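Local coordinates for protein TetR family transcriptional regulator (Chloroflexus aurantiacus, PDB 3NRG) that probably binds cis-regulatory DNA through a helix-turn-helix motif and regulates transcription, at residues Lys58-Gln71 and Leu108-Leu122. Residues are numbered along the deposited sequence; the frame is centred on the assembly and turned at random. Where two conformers were deposited one is given.
Sequences KDCYLYLIQLGIEQ and LAQIAYKALYDDVPL
Tyr61 pushes its ring between Ile111 of helix 106-114 and the loop residues Val120 and Leu122, joining the helix that leads out of the TetR-type helix-turn-helix domain to the C-terminal domain. With CG anti to the backbone N (chi1 -177°), the ring points at the other segment; Leu122 CG lies in the ring plane at its edge, 3.7 Å from Tyr61 CE2, while Val120 CB comes in obliquely at 3.6 Å from the same carbon. Ile111 CG2 meets Tyr61 CE1, on the other side of the hydroxyl, and Ile65 CG1 of the same helix lies over one face, toward the rim. Tyr61 OH rests against Ala115 CB and Val120 CG1, 3.4 Å from each. Cutting Tyr61 back to an alanine is likely to leave Ile111 CG2, Val120 and Leu122 without the ring they pack on. Ile65 CD1 extends the apolar patch, 3.8 Å from Ile111 CG2, and Leu62 CD1 packs against Leu122 CD2. Where the helices cross at -113°, Leu108 fits knob-into-hole among Leu64, Leu67, Gly68 and Gln71, its CA 5.3 Å from that of Gly68. Outside this layer, Tyr31 packs edge-to-face with Tyr61, and Met127 touches Leu122. Lys58 CG lies 3.9 Å from Pro121 O.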
ATOM      1  N   LYS A  58     -14.368  11.153  -8.803  1.00 41.19           N
ATOM      2  CA  LYS A  58     -12.961  11.217  -9.223  1.00 40.31           C
ATOM      3  C   LYS A  58     -12.097  11.985  -8.207  1.00 43.22           C
ATOM      4  O   LYS A  58     -11.055  11.472  -7.782  1.00 41.39           O
ATOM      5  CB  LYS A  58     -12.855  11.863 -10.623  1.00 44.01           C
ATOM      6  CG  LYS A  58     -11.425  11.997 -11.155  1.00 59.27           C
ATOM      7  CD  LYS A  58     -11.359  12.834 -12.438  1.00 68.01           C
ATOM      8  CE  LYS A  58     -11.150  14.313 -12.181  1.00 76.76           C
ATOM      9  NZ  LYS A  58     -12.393  14.984 -11.709  1.00 84.03           N
ATOM     10  N   ASP A  59     -12.540  13.210  -7.811  1.00 40.07           N
ATOM     11  CA  ASP A  59     -11.821  14.054  -6.848  1.00 39.45           C
ATOM     12  C   ASP A  59     -11.695  13.379  -5.490  1.00 42.06           C
ATOM     13  O   ASP A  59     -10.644  13.490  -4.841  1.00 41.36           O
ATOM     14  CB  ASP A  59     -12.498  15.429  -6.709  1.00 42.52           C
ATOM     15  CG  ASP A  59     -12.346  16.332  -7.924  1.00 53.72           C
ATOM     16  OD1 ASP A  59     -11.754  15.880  -8.937  1.00 53.83           O
ATOM     17  OD2 ASP A  59     -12.808  17.493  -7.861  1.00 60.71           O
ATOM     18  N   CYS A  60     -12.749  12.642  -5.071  1.00 37.59           N
ATOM     19  CA  CYS A  60     -12.751  11.906  -3.805  1.00 36.10           C
ATOM     20  C   CYS A  60     -11.742  10.752  -3.841  1.00 38.74           C
ATOM     21  O   CYS A  60     -10.993  10.566  -2.885  1.00 37.40           O
ATOM     22  CB  CYS A  60     -14.155  11.415  -3.467  1.00 36.49           C
ATOM     23  SG  CYS A  60     -14.308  10.688  -1.821  1.00 39.57           S
ATOM     24  N   TYR A  61     -11.693  10.011  -4.965  1.00 35.77           N
ATOM     25  CA  TYR A  61     -10.753   8.907  -5.155  1.00 35.33           C
ATOM     26  C   TYR A  61      -9.296   9.394  -5.162  1.00 39.23           C
ATOM     27  O   TYR A  61      -8.433   8.744  -4.569  1.00 37.77           O
ATOM     28  CB  TYR A  61     -11.071   8.138  -6.445  1.00 37.17           C
ATOM     29  CG  TYR A  61     -10.180   6.933  -6.656  1.00 38.60           C
ATOM     30  CD1 TYR A  61     -10.386   5.757  -5.942  1.00 39.91           C
ATOM     31  CD2 TYR A  61      -9.130   6.969  -7.570  1.00 39.90           C
ATOM     32  CE1 TYR A  61      -9.562   4.649  -6.122  1.00 41.16           C
ATOM     33  CE2 TYR A  61      -8.303   5.865  -7.765  1.00 40.58           C
ATOM     34  CZ  TYR A  61      -8.520   4.705  -7.034  1.00 48.68           C
ATOM     35  OH  TYR A  61      -7.712   3.609  -7.211  1.00 47.05           O
ATOM     36  N   LEU A  62      -9.028  10.532  -5.834  1.00 37.34           N
ATOM     37  CA  LEU A  62      -7.692  11.136  -5.891  1.00 37.83           C
ATOM     38  C   LEU A  62      -7.214  11.541  -4.503  1.00 42.74           C
ATOM     39  O   LEU A  62      -6.038  11.355  -4.181  1.00 42.65           O
ATOM     40  CB  LEU A  62      -7.689  12.360  -6.823  1.00 39.29           C
ATOM     41  CG  LEU A  62      -7.132  12.140  -8.229  1.00 45.32           C
ATOM     42  CD1 LEU A  62      -8.096  11.328  -9.091  1.00 46.07           C
ATOM     43  CD2 LEU A  62      -6.846  13.462  -8.906  1.00 49.77           C
ATOM     44  N   TYR A  63      -8.129  12.099  -3.674  1.00 39.27           N
ATOM     45  CA  TYR A  63      -7.827  12.502  -2.297  1.00 38.41           C
ATOM     46  C   TYR A  63      -7.409  11.282  -1.453  1.00 41.62           C
ATOM     47  O   TYR A  63      -6.435  11.358  -0.703  1.00 41.82           O
ATOM     48  CB  TYR A  63      -9.048  13.221  -1.671  1.00 39.59           C
ATOM     49  CG  TYR A  63      -8.947  13.435  -0.174  1.00 40.51           C
ATOM     50  CD1 TYR A  63      -8.144  14.443   0.354  1.00 42.79           C
ATOM     51  CD2 TYR A  63      -9.699  12.670   0.712  1.00 40.87           C
ATOM     52  CE1 TYR A  63      -8.054  14.652   1.730  1.00 43.44           C
ATOM     53  CE2 TYR A  63      -9.616  12.868   2.091  1.00 41.87           C
ATOM     54  CZ  TYR A  63      -8.797  13.866   2.596  1.00 49.45           C
ATOM     55  OH  TYR A  63      -8.722  14.076   3.951  1.00 51.43           O
ATOM     56  N   LEU A  64      -8.128  10.158  -1.607  1.00 36.54           N
ATOM     57  CA  LEU A  64      -7.843   8.927  -0.879  1.00 35.05           C
ATOM     58  C   LEU A  64      -6.516   8.287  -1.325  1.00 40.09           C
ATOM     59  O   LEU A  64      -5.786   7.748  -0.486  1.00 39.95           O
ATOM     60  CB  LEU A  64      -9.004   7.931  -1.030  1.00 34.46           C
ATOM     61  CG  LEU A  64     -10.359   8.376  -0.462  1.00 37.97           C
ATOM     62  CD1 LEU A  64     -11.428   7.445  -0.875  1.00 37.66           C
ATOM     63  CD2 LEU A  64     -10.323   8.488   1.057  1.00 38.54           C
ATOM     64  N   ILE A  65      -6.197   8.363  -2.640  1.00 37.11           N
ATOM     65  CA  ILE A  65      -4.935   7.847  -3.194  1.00 36.48           C
ATOM     66  C   ILE A  65      -3.741   8.684  -2.684  1.00 40.60           C
ATOM     67  O   ILE A  65      -2.728   8.116  -2.252  1.00 39.71           O
ATOM     68  CB  ILE A  65      -5.004   7.763  -4.765  1.00 39.80           C
ATOM     69  CG1 ILE A  65      -5.880   6.565  -5.237  1.00 39.60           C
ATOM     70  CG2 ILE A  65      -3.596   7.729  -5.414  1.00 40.25           C
ATOM     71  CD1 ILE A  65      -5.302   5.129  -4.924  1.00 42.85           C
ATOM     72  N   GLN A  66      -3.890  10.027  -2.677  1.00 38.06           N
ATOM     73  CA  GLN A  66      -2.850  10.938  -2.182  1.00 38.61           C
ATOM     74  C   GLN A  66      -2.672  10.792  -0.663  1.00 42.48           C
ATOM     75  O   GLN A  66      -1.557  10.952  -0.154  1.00 42.47           O
ATOM     76  CB  GLN A  66      -3.169  12.396  -2.559  1.00 41.04           C
ATOM     77  N   LEU A  67      -3.767  10.447   0.052  1.00 38.55           N
ATOM     78  CA  LEU A  67      -3.741  10.216   1.497  1.00 37.89           C
ATOM     79  C   LEU A  67      -2.906   8.971   1.820  1.00 40.73           C
ATOM     80  O   LEU A  67      -2.120   8.989   2.763  1.00 39.89           O
ATOM     81  CB  LEU A  67      -5.174  10.066   2.042  1.00 37.92           C
ATOM     82  CG  LEU A  67      -5.351  10.218   3.558  1.00 42.44           C
ATOM     83  CD1 LEU A  67      -4.886  11.592   4.037  1.00 43.26           C
ATOM     84  CD2 LEU A  67      -6.788  10.001   3.947  1.00 44.57           C
ATOM     85  N   GLY A  68      -3.039   7.935   0.989  1.00 37.71           N
ATOM     86  CA  GLY A  68      -2.268   6.702   1.118  1.00 37.29           C
ATOM     87  C   GLY A  68      -0.791   6.899   0.836  1.00 41.69           C
ATOM     88  O   GLY A  68       0.054   6.361   1.554  1.00 41.33           O
ATOM     89  N   ILE A  69      -0.469   7.691  -0.209  1.00 39.00           N
ATOM     90  CA  ILE A  69       0.915   8.012  -0.580  1.00 39.19           C
ATOM     91  C   ILE A  69       1.608   8.809   0.548  1.00 44.28           C
ATOM     92  O   ILE A  69       2.681   8.414   1.000  1.00 45.14           O
ATOM     93  CB  ILE A  69       0.967   8.748  -1.963  1.00 42.88           C
ATOM     94  CG1 ILE A  69       0.536   7.789  -3.117  1.00 42.91           C
ATOM     95  CG2 ILE A  69       2.365   9.347  -2.225  1.00 43.98           C
ATOM     96  CD1 ILE A  69       0.214   8.475  -4.463  1.00 50.90           C
ATOM     97  N   GLU A  70       0.958   9.876   1.041  1.00 41.14           N
ATOM     98  CA  GLU A  70       1.500  10.711   2.127  1.00 41.62           C
ATOM     99  C   GLU A  70       1.673   9.924   3.444  1.00 44.99           C
ATOM    100  O   GLU A  70       2.670  10.114   4.154  1.00 45.90           O
ATOM    101  CB  GLU A  70       0.614  11.951   2.351  1.00 43.68           C
ATOM    102  N   GLN A  71       0.704   9.031   3.756  1.00 39.47           N
ATOM    103  CA  GLN A  71       0.725   8.201   4.966  1.00 38.04           C
ATOM    104  C   GLN A  71       1.870   7.182   4.918  1.00 40.91           C
ATOM    105  O   GLN A  71       2.522   6.951   5.937  1.00 39.43           O
ATOM    106  CB  GLN A  71      -0.630   7.487   5.143  1.00 38.53           C
ATOM    107  CG  GLN A  71      -0.846   6.853   6.511  1.00 47.03           C
ATOM    108  CD  GLN A  71      -1.237   7.836   7.593  1.00 62.15           C
ATOM    109  OE1 GLN A  71      -1.391   9.044   7.368  1.00 59.04           O
ATOM    110  NE2 GLN A  71      -1.429   7.327   8.792  1.00 51.84           N
ATOM    111  N   LEU A 108      -6.504   2.040   3.315  1.00 28.75           N
ATOM    112  CA  LEU A 108      -5.678   2.854   2.411  1.00 28.90           C
ATOM    113  C   LEU A 108      -4.846   1.959   1.500  1.00 32.27           C
ATOM    114  O   LEU A 108      -4.776   2.201   0.289  1.00 31.25           O
ATOM    115  CB  LEU A 108      -4.752   3.799   3.210  1.00 29.21           C
ATOM    116  CG  LEU A 108      -5.397   5.093   3.732  1.00 33.95           C
ATOM    117  CD1 LEU A 108      -4.497   5.778   4.736  1.00 34.00           C
ATOM    118  CD2 LEU A 108      -5.728   6.046   2.587  1.00 35.73           C
ATOM    119  N   ALA A 109      -4.252   0.889   2.084  1.00 29.04           N
ATOM    120  CA  ALA A 109      -3.437  -0.084   1.353  1.00 28.20           C
ATOM    121  C   ALA A 109      -4.256  -0.835   0.312  1.00 31.37           C
ATOM    122  O   ALA A 109      -3.767  -1.062  -0.799  1.00 30.54           O
ATOM    123  CB  ALA A 109      -2.804  -1.066   2.322  1.00 28.76           C
ATOM    124  N   GLN A 110      -5.512  -1.215   0.665  1.00 28.06           N
ATOM    125  CA  GLN A 110      -6.413  -1.944  -0.234  1.00 28.46           C
ATOM    126  C   GLN A 110      -6.833  -1.072  -1.426  1.00 34.21           C
ATOM    127  O   GLN A 110      -6.888  -1.566  -2.556  1.00 34.18           O
ATOM    128  CB  GLN A 110      -7.639  -2.480   0.539  1.00 30.12           C
ATOM    129  CG  GLN A 110      -8.609  -3.344  -0.297  1.00 48.96           C
ATOM    130  CD  GLN A 110      -7.979  -4.601  -0.880  1.00 76.80           C
ATOM    131  OE1 GLN A 110      -8.296  -5.012  -1.997  1.00 73.75           O
ATOM    132  NE2 GLN A 110      -7.104  -5.261  -0.120  1.00 72.95           N
ATOM    133  N   ILE A 111      -7.078   0.236  -1.181  1.00 31.43           N
ATOM    134  CA  ILE A 111      -7.429   1.190  -2.244  1.00 32.09           C
ATOM    135  C   ILE A 111      -6.237   1.350  -3.227  1.00 37.81           C
ATOM    136  O   ILE A 111      -6.430   1.301  -4.444  1.00 38.25           O
ATOM    137  CB  ILE A 111      -7.897   2.554  -1.639  1.00 34.83           C
ATOM    138  CG1 ILE A 111      -9.220   2.381  -0.849  1.00 35.58           C
ATOM    139  CG2 ILE A 111      -8.041   3.629  -2.731  1.00 35.23           C
ATOM    140  CD1 ILE A 111      -9.520   3.508   0.158  1.00 41.85           C
ATOM    141  N   ALA A 112      -5.010   1.470  -2.688  1.00 34.83           N
ATOM    142  CA  ALA A 112      -3.787   1.583  -3.492  1.00 34.99           C
ATOM    143  C   ALA A 112      -3.496   0.274  -4.252  1.00 39.78           C
ATOM    144  O   ALA A 112      -2.996   0.314  -5.379  1.00 40.00           O
ATOM    145  CB  ALA A 112      -2.609   1.948  -2.600  1.00 35.28           C
ATOM    146  N   TYR A 113      -3.829  -0.884  -3.631  1.00 36.02           N
ATOM    147  CA  TYR A 113      -3.638  -2.204  -4.234  1.00 35.56           C
ATOM    148  C   TYR A 113      -4.577  -2.408  -5.424  1.00 40.94           C
ATOM    149  O   TYR A 113      -4.144  -2.936  -6.455  1.00 40.75           O
ATOM    150  CB  TYR A 113      -3.844  -3.311  -3.182  1.00 36.30           C
ATOM    151  CG  TYR A 113      -3.721  -4.721  -3.731  1.00 37.58           C
ATOM    152  CD1 TYR A 113      -2.475  -5.298  -3.955  1.00 39.21           C
ATOM    153  CD2 TYR A 113      -4.851  -5.509  -3.944  1.00 38.60           C
ATOM    154  CE1 TYR A 113      -2.357  -6.599  -4.447  1.00 40.42           C
ATOM    155  CE2 TYR A 113      -4.745  -6.813  -4.429  1.00 39.85           C
ATOM    156  CZ  TYR A 113      -3.496  -7.356  -4.676  1.00 47.48           C
ATOM    157  OH  TYR A 113      -3.390  -8.640  -5.146  1.00 48.26           O
ATOM    158  N   LYS A 114      -5.872  -1.994  -5.283  1.00 38.26           N
ATOM    159  CA  LYS A 114      -6.857  -2.138  -6.358  0.50 38.86           C
ATOM    160  C   LYS A 114      -6.500  -1.268  -7.571  1.00 43.99           C
ATOM    161  O   LYS A 114      -6.792  -1.648  -8.699  1.00 44.86           O
ATOM    162  CB  LYS A 114      -8.275  -1.815  -5.854  0.50 41.50           C
ATOM    163  CG  LYS A 114      -8.936  -2.954  -5.083  0.50 49.81           C
ATOM    164  CD  LYS A 114     -10.414  -2.658  -4.825  0.50 58.44           C
ATOM    165  CE  LYS A 114     -11.149  -3.858  -4.285  0.50 66.15           C
ATOM    166  NZ  LYS A 114     -12.603  -3.612  -4.187  0.50 73.41           N
ATOM    167  N   ALA A 115      -5.826  -0.110  -7.337  1.00 40.59           N
ATOM    168  CA  ALA A 115      -5.412   0.814  -8.405  1.00 41.01           C
ATOM    169  C   ALA A 115      -4.437   0.154  -9.402  1.00 46.17           C
ATOM    170  O   ALA A 115      -4.329   0.606 -10.544  1.00 46.16           O
ATOM    171  CB  ALA A 115      -4.777   2.060  -7.800  1.00 41.56           C
ATOM    172  N   LEU A 116      -3.735  -0.918  -8.965  1.00 43.39           N
ATOM    173  CA  LEU A 116      -2.802  -1.670  -9.810  1.00 43.94           C
ATOM    174  C   LEU A 116      -3.526  -2.473 -10.903  1.00 52.44           C
ATOM    175  O   LEU A 116      -2.926  -2.772 -11.938  1.00 53.24           O
ATOM    176  CB  LEU A 116      -1.968  -2.641  -8.958  1.00 42.70           C
ATOM    177  CG  LEU A 116      -0.970  -2.030  -7.985  1.00 45.89           C
ATOM    178  CD1 LEU A 116      -0.535  -3.047  -6.965  1.00 45.01           C
ATOM    179  CD2 LEU A 116       0.231  -1.452  -8.714  1.00 46.49           C
ATOM    180  N   TYR A 117      -4.793  -2.869 -10.651  1.00 51.28           N
ATOM    181  CA  TYR A 117      -5.536  -3.744 -11.559  1.00 53.30           C
ATOM    182  C   TYR A 117      -6.805  -3.102 -12.130  1.00 60.89           C
ATOM    183  O   TYR A 117      -7.097  -3.275 -13.316  1.00 62.12           O
ATOM    184  CB  TYR A 117      -5.878  -5.082 -10.857  1.00 54.50           C
ATOM    185  CG  TYR A 117      -4.700  -5.712 -10.136  1.00 55.35           C
ATOM    186  CD1 TYR A 117      -3.721  -6.415 -10.835  1.00 57.00           C
ATOM    187  CD2 TYR A 117      -4.558  -5.596  -8.756  1.00 55.38           C
ATOM    188  CE1 TYR A 117      -2.620  -6.964 -10.183  1.00 56.04           C
ATOM    189  CE2 TYR A 117      -3.464  -6.147  -8.092  1.00 55.62           C
ATOM    190  CZ  TYR A 117      -2.498  -6.836  -8.809  1.00 62.60           C
ATOM    191  OH  TYR A 117      -1.425  -7.387  -8.159  1.00 64.15           O
ATOM    192  N   ASP A 118      -7.575  -2.402 -11.286  1.00 58.68           N
ATOM    193  CA  ASP A 118      -8.855  -1.815 -11.679  1.00 60.37           C
ATOM    194  C   ASP A 118      -8.724  -0.567 -12.564  1.00 64.59           C
ATOM    195  O   ASP A 118      -7.742   0.172 -12.455  1.00 62.61           O
ATOM    196  CB  ASP A 118      -9.721  -1.520 -10.435  1.00 62.79           C
ATOM    197  CG  ASP A 118     -10.124  -2.762  -9.636  1.00 78.05           C
ATOM    198  OD1 ASP A 118      -9.771  -3.893 -10.065  1.00 78.51           O
ATOM    199  OD2 ASP A 118     -10.788  -2.603  -8.585  1.00 87.13           O
ATOM    200  N   ASP A 119      -9.736  -0.331 -13.438  1.00 63.37           N
ATOM    201  CA  ASP A 119      -9.777   0.848 -14.311  1.00 64.34           C
ATOM    202  C   ASP A 119     -10.197   2.058 -13.483  1.00 67.06           C
ATOM    203  O   ASP A 119     -11.394   2.337 -13.340  1.00 67.26           O
ATOM    204  CB  ASP A 119     -10.743   0.622 -15.506  1.00 68.23           C
ATOM    205  CG  ASP A 119     -10.696   1.707 -16.588  1.00 83.25           C
ATOM    206  OD1 ASP A 119     -10.671   2.912 -16.228  1.00 83.70           O
ATOM    207  OD2 ASP A 119     -10.784   1.355 -17.785  1.00 92.11           O
ATOM    208  N   VAL A 120      -9.214   2.745 -12.896  1.00 62.10           N
ATOM    209  CA  VAL A 120      -9.463   3.901 -12.038  1.00 61.25           C
ATOM    210  C   VAL A 120      -9.026   5.213 -12.715  1.00 64.83           C
ATOM    211  O   VAL A 120      -8.067   5.214 -13.490  1.00 63.97           O
ATOM    212  CB  VAL A 120      -8.849   3.726 -10.620  1.00 63.76           C
ATOM    213  CG1 VAL A 120      -9.571   2.625  -9.843  1.00 63.01           C
ATOM    214  CG2 VAL A 120      -7.346   3.450 -10.692  1.00 62.92           C
ATOM    215  N   PRO A 121      -9.746   6.336 -12.482  1.00 61.97           N
ATOM    216  CA  PRO A 121      -9.375   7.582 -13.158  1.00 62.64           C
ATOM    217  C   PRO A 121      -8.313   8.372 -12.406  1.00 65.02           C
ATOM    218  O   PRO A 121      -8.636   9.249 -11.604  1.00 64.59           O
ATOM    219  CB  PRO A 121     -10.702   8.332 -13.264  1.00 65.50           C
ATOM    220  CG  PRO A 121     -11.529   7.814 -12.122  1.00 69.26           C
ATOM    221  CD  PRO A 121     -10.938   6.519 -11.628  1.00 63.44           C
ATOM    222  N   LEU A 122      -7.042   8.057 -12.666  1.00 60.59           N
ATOM    223  CA  LEU A 122      -5.918   8.750 -12.047  1.00 59.87           C
ATOM    224  C   LEU A 122      -5.091   9.474 -13.110  1.00 64.24           C
ATOM    225  O   LEU A 122      -4.982   8.982 -14.238  1.00 64.48           O
ATOM    226  CB  LEU A 122      -5.029   7.760 -11.262  1.00 58.67           C
ATOM    227  CG  LEU A 122      -5.614   7.208  -9.952  1.00 62.60           C
ATOM    228  CD1 LEU A 122      -4.795   6.051  -9.445  1.00 61.60           C
ATOM    229  CD2 LEU A 122      -5.719   8.305  -8.871  1.00 65.42           C
TER